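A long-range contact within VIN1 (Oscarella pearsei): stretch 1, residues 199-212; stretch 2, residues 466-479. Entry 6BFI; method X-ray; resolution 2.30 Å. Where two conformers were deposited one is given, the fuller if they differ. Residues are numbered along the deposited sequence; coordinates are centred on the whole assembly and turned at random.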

ATOM      1  N   ARG A 199       0.844   4.083 -22.240  0.60 62.66           N
ATOM      2  CA  ARG A 199       2.048   4.467 -22.973  0.60 63.59           C
ATOM      3  C   ARG A 199       2.907   3.256 -23.320  0.60 64.81           C
ATOM      4  O   ARG A 199       3.508   3.204 -24.401  0.60 74.15           O
ATOM      5  CB  ARG A 199       2.853   5.486 -22.165  0.60 66.49           C
ATOM      6  CG  ARG A 199       2.889   6.878 -22.782  0.60 79.07           C
ATOM      7  CD  ARG A 199       3.844   7.803 -22.039  0.60 73.57           C
ATOM      8  NE  ARG A 199       3.240   8.406 -20.854  0.60 83.50           N
ATOM      9  CZ  ARG A 199       2.725   9.632 -20.822  0.60 78.58           C
ATOM     10  NH1 ARG A 199       2.740  10.389 -21.910  0.60 85.49           N
ATOM     11  NH2 ARG A 199       2.196  10.103 -19.699  0.60 81.10           N
ATOM     12  N   GLU A 200       2.980   2.270 -22.422  1.00 67.28           N
ATOM     13  CA  GLU A 200       3.745   1.068 -22.723  1.00 69.40           C
ATOM     14  C   GLU A 200       2.979   0.095 -23.611  1.00 66.48           C
ATOM     15  O   GLU A 200       3.608  -0.739 -24.271  1.00 63.80           O
ATOM     16  CB  GLU A 200       4.187   0.364 -21.434  1.00 77.75           C
ATOM     17  CG  GLU A 200       3.067  -0.187 -20.570  1.00 85.33           C
ATOM     18  CD  GLU A 200       3.584  -0.867 -19.313  1.00 93.19           C
ATOM     19  OE1 GLU A 200       3.820  -2.094 -19.348  1.00 95.29           O
ATOM     20  OE2 GLU A 200       3.768  -0.169 -18.292  1.00 95.78           O
ATOM     21  N   GLN A 201       1.649   0.196 -23.669  1.00 60.84           N
ATOM     22  CA  GLN A 201       0.859  -0.762 -24.432  1.00 53.96           C
ATOM     23  C   GLN A 201       0.623  -0.361 -25.884  1.00 54.23           C
ATOM     24  O   GLN A 201       0.290  -1.234 -26.695  1.00 52.78           O
ATOM     25  CB  GLN A 201      -0.494  -1.000 -23.755  1.00 52.88           C
ATOM     26  CG  GLN A 201      -0.416  -1.861 -22.506  1.00 51.43           C
ATOM     27  CD  GLN A 201       0.310  -3.170 -22.742  1.00 50.48           C
ATOM     28  OE1 GLN A 201      -0.140  -4.013 -23.517  1.00 49.79           O
ATOM     29  NE2 GLN A 201       1.441  -3.346 -22.073  1.00 52.09           N
ATOM     30  N   ILE A 202       0.770   0.914 -26.241  1.00 52.56           N
ATOM     31  CA  ILE A 202       0.548   1.320 -27.635  1.00 58.83           C
ATOM     32  C   ILE A 202       1.446   0.559 -28.618  1.00 60.06           C
ATOM     33  O   ILE A 202       0.924  -0.094 -29.548  1.00 58.63           O
ATOM     34  CB  ILE A 202       0.718   2.841 -27.801  1.00 66.90           C
ATOM     35  CG1 ILE A 202      -0.409   3.579 -27.081  1.00 70.19           C
ATOM     36  CG2 ILE A 202       0.752   3.217 -29.274  1.00 69.47           C
ATOM     37  CD1 ILE A 202      -1.783   3.130 -27.516  1.00 72.34           C
ATOM     38  N   PRO A 203       2.781   0.594 -28.480  1.00 60.73           N
ATOM     39  CA  PRO A 203       3.613  -0.114 -29.467  1.00 61.53           C
ATOM     40  C   PRO A 203       3.425  -1.620 -29.433  1.00 62.40           C
ATOM     41  O   PRO A 203       3.632  -2.283 -30.458  1.00 70.89           O
ATOM     42  CB  PRO A 203       5.042   0.288 -29.081  1.00 60.35           C
ATOM     43  CG  PRO A 203       4.960   0.578 -27.628  1.00 55.66           C
ATOM     44  CD  PRO A 203       3.614   1.203 -27.420  1.00 57.72           C
ATOM     45  N   ILE A 204       3.034  -2.179 -28.288  1.00 60.42           N
ATOM     46  CA  ILE A 204       2.696  -3.598 -28.241  1.00 57.94           C
ATOM     47  C   ILE A 204       1.495  -3.875 -29.131  1.00 55.23           C
ATOM     48  O   ILE A 204       1.455  -4.874 -29.861  1.00 58.02           O
ATOM     49  CB  ILE A 204       2.437  -4.043 -26.790  1.00 54.78           C
ATOM     50  CG1 ILE A 204       3.490  -3.457 -25.850  1.00 56.81           C
ATOM     51  CG2 ILE A 204       2.416  -5.559 -26.693  1.00 56.23           C
ATOM     52  CD1 ILE A 204       4.911  -3.763 -26.243  1.00 57.87           C
ATOM     53  N   LEU A 205       0.499  -2.988 -29.086  1.00 52.68           N
ATOM     54  CA  LEU A 205      -0.682  -3.146 -29.925  1.00 50.04           C
ATOM     55  C   LEU A 205      -0.313  -3.102 -31.401  1.00 51.29           C
ATOM     56  O   LEU A 205      -0.667  -4.008 -32.166  1.00 51.38           O
ATOM     57  CB  LEU A 205      -1.709  -2.066 -29.593  1.00 48.86           C
ATOM     58  CG  LEU A 205      -2.940  -2.044 -30.497  1.00 52.86           C
ATOM     59  CD1 LEU A 205      -3.608  -3.406 -30.516  1.00 53.21           C
ATOM     60  CD2 LEU A 205      -3.915  -0.968 -30.043  1.00 52.83           C
ATOM     61  N   ILE A 206       0.412  -2.058 -31.823  1.00 53.07           N
ATOM     62  CA  ILE A 206       0.741  -1.970 -33.245  1.00 61.51           C
ATOM     63  C   ILE A 206       1.612  -3.148 -33.671  1.00 62.44           C
ATOM     64  O   ILE A 206       1.498  -3.637 -34.805  1.00 60.30           O
ATOM     65  CB  ILE A 206       1.402  -0.617 -33.579  1.00 68.59           C
ATOM     66  CG1 ILE A 206       2.802  -0.518 -32.974  1.00 76.53           C
ATOM     67  CG2 ILE A 206       0.527   0.535 -33.107  1.00 62.40           C
ATOM     68  CD1 ILE A 206       3.599   0.669 -33.472  1.00 84.43           C
ATOM     69  N   SER A 207       2.460  -3.649 -32.768  1.00 63.06           N
ATOM     70  CA  SER A 207       3.289  -4.804 -33.099  1.00 64.25           C
ATOM     71  C   SER A 207       2.435  -6.049 -33.320  1.00 65.24           C
ATOM     72  O   SER A 207       2.571  -6.736 -34.342  1.00 67.58           O
ATOM     73  CB  SER A 207       4.317  -5.040 -31.993  1.00 58.31           C
ATOM     74  OG  SER A 207       5.160  -6.132 -32.306  1.00 58.74           O
ATOM     75  N   SER A 208       1.537  -6.345 -32.375  1.00 62.50           N
ATOM     76  CA  SER A 208       0.657  -7.502 -32.518  1.00 59.56           C
ATOM     77  C   SER A 208      -0.173  -7.412 -33.793  1.00 58.77           C
ATOM     78  O   SER A 208      -0.357  -8.415 -34.498  1.00 69.06           O
ATOM     79  CB  SER A 208      -0.249  -7.624 -31.292  1.00 57.30           C
ATOM     80  OG  SER A 208      -1.041  -6.461 -31.124  1.00 46.28           O
ATOM     81  N   ILE A 209      -0.675  -6.214 -34.110  1.00 56.54           N
ATOM     82  CA  ILE A 209      -1.383  -6.019 -35.374  1.00 58.46           C
ATOM     83  C   ILE A 209      -0.479  -6.374 -36.547  1.00 62.10           C
ATOM     84  O   ILE A 209      -0.912  -7.014 -37.515  1.00 60.10           O
ATOM     85  CB  ILE A 209      -1.902  -4.575 -35.486  1.00 60.38           C
ATOM     86  CG1 ILE A 209      -2.901  -4.270 -34.375  1.00 61.20           C
ATOM     87  CG2 ILE A 209      -2.556  -4.355 -36.835  1.00 63.69           C
ATOM     88  CD1 ILE A 209      -3.307  -2.820 -34.331  1.00 65.62           C
ATOM     89  N   ARG A 210       0.791  -5.966 -36.480  1.00 58.57           N
ATOM     90  CA  ARG A 210       1.725  -6.287 -37.553  1.00 67.28           C
ATOM     91  C   ARG A 210       1.862  -7.796 -37.736  1.00 67.46           C
ATOM     92  O   ARG A 210       1.830  -8.295 -38.871  1.00 64.94           O
ATOM     93  CB  ARG A 210       3.080  -5.641 -37.270  1.00 72.72           C
ATOM     94  CG  ARG A 210       4.006  -5.546 -38.467  1.00 80.49           C
ATOM     95  CD  ARG A 210       4.778  -4.238 -38.422  1.00 86.46           C
ATOM     96  NE  ARG A 210       3.901  -3.093 -38.655  1.00 92.25           N
ATOM     97  CZ  ARG A 210       4.176  -1.848 -38.277  1.00 96.10           C
ATOM     98  NH1 ARG A 210       5.303  -1.580 -37.632  1.00 96.08           N
ATOM     99  NH2 ARG A 210       3.319  -0.869 -38.537  1.00 97.61           N
ATOM    100  N   VAL A 211       1.991  -8.545 -36.634  1.00 65.17           N
ATOM    101  CA  VAL A 211       2.097  -9.996 -36.792  1.00 64.64           C
ATOM    102  C   VAL A 211       0.804 -10.570 -37.360  1.00 59.98           C
ATOM    103  O   VAL A 211       0.835 -11.546 -38.119  1.00 61.99           O
ATOM    104  CB  VAL A 211       2.498 -10.699 -35.474  1.00 63.61           C
ATOM    105  CG1 VAL A 211       3.052  -9.714 -34.459  1.00 54.89           C
ATOM    106  CG2 VAL A 211       1.341 -11.512 -34.891  1.00 62.23           C
ATOM    107  N   CYS A 212      -0.350  -9.978 -37.031  1.00 63.28           N
ATOM    108  CA  CYS A 212      -1.596 -10.451 -37.633  1.00 61.79           C
ATOM    109  C   CYS A 212      -1.601 -10.224 -39.141  1.00 63.83           C
ATOM    110  O   CYS A 212      -1.984 -11.115 -39.915  1.00 65.96           O
ATOM    111  CB  CYS A 212      -2.794  -9.762 -36.979  1.00 62.63           C
ATOM    112  SG  CYS A 212      -3.077 -10.228 -35.251  1.00 61.90           S
ATOM    113  N   GLN A 466       9.559 -12.925 -38.994  1.00 73.20           N
ATOM    114  CA  GLN A 466      10.359 -12.151 -38.052  1.00 72.99           C
ATOM    115  C   GLN A 466       9.484 -11.325 -37.119  1.00 72.86           C
ATOM    116  O   GLN A 466       9.832 -11.143 -35.946  1.00 70.42           O
ATOM    117  CB  GLN A 466      11.336 -11.252 -38.809  1.00 80.24           C
ATOM    118  CG  GLN A 466      12.391 -10.590 -37.933  1.00 88.00           C
ATOM    119  CD  GLN A 466      13.489 -11.548 -37.495  1.00 95.14           C
ATOM    120  OE1 GLN A 466      13.429 -12.747 -37.765  1.00 99.66           O
ATOM    121  NE2 GLN A 466      14.503 -11.017 -36.821  1.00 95.90           N
ATOM    122  N   ALA A 467       8.351 -10.819 -37.614  1.00 69.22           N
ATOM    123  CA  ALA A 467       7.471 -10.012 -36.773  1.00 74.84           C
ATOM    124  C   ALA A 467       6.948 -10.814 -35.588  1.00 68.59           C
ATOM    125  O   ALA A 467       6.925 -10.317 -34.455  1.00 60.90           O
ATOM    126  CB  ALA A 467       6.311  -9.463 -37.603  1.00 68.58           C
ATOM    127  N   ALA A 468       6.523 -12.057 -35.830  1.00 67.72           N
ATOM    128  CA  ALA A 468       6.075 -12.908 -34.733  1.00 61.92           C
ATOM    129  C   ALA A 468       7.207 -13.175 -33.752  1.00 59.21           C
ATOM    130  O   ALA A 468       6.985 -13.242 -32.538  1.00 59.78           O
ATOM    131  CB  ALA A 468       5.516 -14.222 -35.280  1.00 63.03           C
ATOM    132  N   LYS A 469       8.431 -13.321 -34.264  1.00 60.89           N
ATOM    133  CA  LYS A 469       9.587 -13.538 -33.399  1.00 65.94           C
ATOM    134  C   LYS A 469       9.818 -12.341 -32.484  1.00 63.65           C
ATOM    135  O   LYS A 469       9.990 -12.496 -31.267  1.00 58.95           O
ATOM    136  CB  LYS A 469      10.821 -13.809 -34.259  1.00 72.08           C
ATOM    137  CG  LYS A 469      12.086 -14.146 -33.491  1.00 76.45           C
ATOM    138  CD  LYS A 469      13.241 -14.351 -34.460  1.00 87.31           C
ATOM    139  CE  LYS A 469      14.418 -15.056 -33.808  1.00 90.07           C
ATOM    140  NZ  LYS A 469      15.471 -15.387 -34.811  1.00 96.37           N
ATOM    141  N   ASP A 470       9.816 -11.134 -33.057  1.00 65.24           N
ATOM    142  CA  ASP A 470      10.048  -9.932 -32.264  1.00 65.13           C
ATOM    143  C   ASP A 470       8.921  -9.707 -31.264  1.00 59.88           C
ATOM    144  O   ASP A 470       9.161  -9.253 -30.138  1.00 57.54           O
ATOM    145  CB  ASP A 470      10.202  -8.718 -33.180  1.00 73.46           C
ATOM    146  CG  ASP A 470      11.179  -8.964 -34.316  1.00 85.19           C
ATOM    147  OD1 ASP A 470      11.938  -9.954 -34.247  1.00 91.06           O
ATOM    148  OD2 ASP A 470      11.188  -8.167 -35.278  1.00 87.90           O
ATOM    149  N   TYR A 471       7.683 -10.025 -31.653  1.00 56.34           N
ATOM    150  CA  TYR A 471       6.575  -9.876 -30.719  1.00 54.62           C
ATOM    151  C   TYR A 471       6.688 -10.867 -29.568  1.00 54.25           C
ATOM    152  O   TYR A 471       6.450 -10.509 -28.407  1.00 51.26           O
ATOM    153  CB  TYR A 471       5.238 -10.040 -31.440  1.00 53.91           C
ATOM    154  CG  TYR A 471       4.055  -9.699 -30.563  1.00 57.12           C
ATOM    155  CD1 TYR A 471       3.789  -8.384 -30.208  1.00 58.24           C
ATOM    156  CD2 TYR A 471       3.212 -10.692 -30.081  1.00 53.88           C
ATOM    157  CE1 TYR A 471       2.715  -8.065 -29.400  1.00 66.36           C
ATOM    158  CE2 TYR A 471       2.135 -10.384 -29.276  1.00 59.00           C
ATOM    159  CZ  TYR A 471       1.891  -9.069 -28.936  1.00 67.24           C
ATOM    160  OH  TYR A 471       0.820  -8.752 -28.130  1.00 71.69           O
ATOM    161  N   LEU A 472       7.056 -12.118 -29.869  1.00 56.52           N
ATOM    162  CA  LEU A 472       7.276 -13.098 -28.809  1.00 54.78           C
ATOM    163  C   LEU A 472       8.372 -12.641 -27.859  1.00 60.51           C
ATOM    164  O   LEU A 472       8.247 -12.794 -26.638  1.00 59.17           O
ATOM    165  CB  LEU A 472       7.623 -14.461 -29.409  1.00 53.04           C
ATOM    166  CG  LEU A 472       8.099 -15.541 -28.430  1.00 51.86           C
ATOM    167  CD1 LEU A 472       7.050 -15.817 -27.357  1.00 50.14           C
ATOM    168  CD2 LEU A 472       8.469 -16.823 -29.162  1.00 50.32           C
ATOM    169  N   ARG A 473       9.455 -12.074 -28.398  1.00 67.31           N
ATOM    170  CA  ARG A 473      10.516 -11.569 -27.530  1.00 71.27           C
ATOM    171  C   ARG A 473      10.016 -10.420 -26.662  1.00 72.02           C
ATOM    172  O   ARG A 473      10.354 -10.335 -25.474  1.00 76.30           O
ATOM    173  CB  ARG A 473      11.716 -11.133 -28.368  1.00 77.65           C
ATOM    174  CG  ARG A 473      12.833 -10.489 -27.564  1.00 83.40           C
ATOM    175  CD  ARG A 473      14.092 -10.352 -28.401  1.00 93.62           C
ATOM    176  NE  ARG A 473      13.792  -9.911 -29.760  1.00 99.09           N
ATOM    177  CZ  ARG A 473      14.707  -9.724 -30.706  1.00103.99           C
ATOM    178  NH1 ARG A 473      15.989  -9.938 -30.442  1.00109.04           N
ATOM    179  NH2 ARG A 473      14.340  -9.323 -31.915  1.00103.73           N
ATOM    180  N   THR A 474       9.195  -9.535 -27.232  1.00 67.25           N
ATOM    181  CA  THR A 474       8.663  -8.414 -26.464  1.00 64.38           C
ATOM    182  C   THR A 474       7.789  -8.901 -25.311  1.00 55.34           C
ATOM    183  O   THR A 474       7.928  -8.440 -24.169  1.00 55.59           O
ATOM    184  CB  THR A 474       7.871  -7.481 -27.380  1.00 67.70           C
ATOM    185  OG1 THR A 474       8.731  -6.965 -28.403  1.00 72.40           O
ATOM    186  CG2 THR A 474       7.298  -6.330 -26.582  1.00 68.18           C
ATOM    187  N   VAL A 475       6.876  -9.833 -25.596  1.00 50.81           N
ATOM    188  CA  VAL A 475       6.033 -10.394 -24.544  1.00 48.99           C
ATOM    189  C   VAL A 475       6.890 -11.085 -23.494  1.00 50.83           C
ATOM    190  O   VAL A 475       6.620 -10.995 -22.288  1.00 52.18           O
ATOM    191  CB  VAL A 475       4.989 -11.353 -25.147  1.00 49.46           C
ATOM    192  CG1 VAL A 475       4.161 -11.997 -24.046  1.00 52.27           C
ATOM    193  CG2 VAL A 475       4.092 -10.609 -26.121  1.00 50.16           C
ATOM    194  N   LYS A 476       7.951 -11.770 -23.932  1.00 48.78           N
ATOM    195  CA  LYS A 476       8.868 -12.404 -22.993  1.00 49.49           C
ATOM    196  C   LYS A 476       9.485 -11.380 -22.050  1.00 51.17           C
ATOM    197  O   LYS A 476       9.598 -11.624 -20.844  1.00 50.43           O
ATOM    198  CB  LYS A 476       9.962 -13.160 -23.748  1.00 50.39           C
ATOM    199  CG  LYS A 476      10.889 -13.965 -22.847  1.00 49.84           C
ATOM    200  CD  LYS A 476      12.026 -14.616 -23.626  1.00 54.75           C
ATOM    201  CE  LYS A 476      13.044 -13.588 -24.093  1.00 58.20           C
ATOM    202  NZ  LYS A 476      14.284 -14.227 -24.622  1.00 60.93           N
ATOM    203  N   GLU A 477       9.887 -10.223 -22.581  1.00 55.20           N
ATOM    204  CA  GLU A 477      10.491  -9.204 -21.730  1.00 58.41           C
ATOM    205  C   GLU A 477       9.465  -8.549 -20.811  1.00 60.05           C
ATOM    206  O   GLU A 477       9.816  -8.114 -19.708  1.00 64.09           O
ATOM    207  CB  GLU A 477      11.200  -8.157 -22.585  1.00 62.22           C
ATOM    208  CG  GLU A 477      12.364  -8.725 -23.382  1.00 73.21           C
ATOM    209  CD  GLU A 477      12.953  -7.722 -24.353  1.00 81.23           C
ATOM    210  OE1 GLU A 477      14.130  -7.338 -24.179  1.00 88.59           O
ATOM    211  OE2 GLU A 477      12.233  -7.314 -25.289  1.00 82.90           O
ATOM    212  N   LYS A 478       8.202  -8.462 -21.238  1.00 56.83           N
ATOM    213  CA  LYS A 478       7.169  -7.982 -20.324  1.00 53.70           C
ATOM    214  C   LYS A 478       6.966  -8.954 -19.169  1.00 49.95           C
ATOM    215  O   LYS A 478       6.873  -8.535 -18.005  1.00 51.28           O
ATOM    216  CB  LYS A 478       5.856  -7.758 -21.074  1.00 58.90           C
ATOM    217  CG  LYS A 478       5.899  -6.592 -22.040  1.00 63.44           C
ATOM    218  CD  LYS A 478       6.243  -5.307 -21.308  1.00 67.74           C
ATOM    219  CE  LYS A 478       6.706  -4.232 -22.273  1.00 74.51           C
ATOM    220  NZ  LYS A 478       7.082  -2.982 -21.560  1.00 78.41           N
ATOM    221  N   TRP A 479       6.908 -10.254 -19.471  1.00 45.56           N
ATOM    222  CA  TRP A 479       6.769 -11.244 -18.410  1.00 48.78           C
ATOM    223  C   TRP A 479       7.968 -11.211 -17.470  1.00 51.60           C
ATOM    224  O   TRP A 479       7.807 -11.287 -16.246  1.00 48.06           O
ATOM    225  CB  TRP A 479       6.591 -12.642 -19.002  1.00 47.22           C
ATOM    226  CG  TRP A 479       6.286 -13.691 -17.964  1.00 51.00           C
ATOM    227  CD1 TRP A 479       5.055 -14.176 -17.626  1.00 55.56           C
ATOM    228  CD2 TRP A 479       7.228 -14.372 -17.121  1.00 47.65           C
ATOM    229  NE1 TRP A 479       5.172 -15.117 -16.630  1.00 52.46           N
ATOM    230  CE2 TRP A 479       6.495 -15.255 -16.303  1.00 48.28           C
ATOM    231  CE3 TRP A 479       8.618 -14.321 -16.982  1.00 47.81           C
ATOM    232  CZ2 TRP A 479       7.106 -16.080 -15.362  1.00 47.04           C
ATOM    233  CZ3 TRP A 479       9.220 -15.138 -16.045  1.00 49.73           C
ATOM    234  CH2 TRP A 479       8.466 -16.005 -15.246  1.00 47.51           C
TER

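This is a packing contact between two roughly antiparallel helices, built around one tyrosine set into a pocket of the other helix, with no hydrogen bond crossing between them. The helix axes come within 8.7 Å, and their N-to-C directions differ by 147°. The helices are not evenly spaced. At one end Val211 CA and Ala468 CA lie 5.3 Å apart. At the other end Glu200 CA and Lys478 CA lie 10.0 Å apart. Together the two stretches bury 471 Å².

Tyr471 is the centre of the contact and has the largest area covered by the other stretch. With chi1 in the t well, its side chain sits as a knob among Ile204, Ser207, Ser208 and Val211. Ser208 CA lies over one face of the ring. Ser207 OG is at the ring edge, near its plane, 3.4 Å from Tyr471 CD1. Ser208 CB is 3.5 Å from Tyr471 CZ. The two serines are small, so the broad ring can come close to the backbone of their helix. Ile204 CG2 adds an apolar contact at 3.7 Å from Tyr471 CE1, and Val211 CG1 adds another at 3.7 Å from Tyr471 CB.

Tyr471, Ser208 and Val211 are buried. This suits an aromatic ring, a hydroxyl satisfied within its own helix, and an apolar valine. Ser208 OG donates a hydrogen bond to Leu205 O at 2.7 Å, so it does not depend on the partner helix. Thr474 does the same in the second helix: Thr474 OG1 donates to Asp470 O at 2.9 Å. The methyl Thr474 CG2 meets Ile204 CD1 at 3.5 Å, so the threonine presents an apolar group to the isoleucine.

At the close end, small residues allow the near approach. Val211 points toward the second helix, and Val211 CG1 is 3.9 Å from Ala467 O. Val211 CB is 4.3 Å from Ala468 N. Both alanines end at CB, which leaves their backbone accessible to the valine.

At the wider end, longer side chains span the gap. The aliphatic part of Lys478 reaches Ile204, with Lys478 CE 4.4 Å from Ile204 CD1. The amine Lys478 NZ is 4.0 Å from Glu200 OE1. The opposite charges are near each other, but the separation is beyond a salt bridge. Both residues remain partly exposed. The wide end therefore combines nearby opposite charges with an apolar lysine stem, while close packing around Tyr471, Ile204 and Val211 makes up most of the rest.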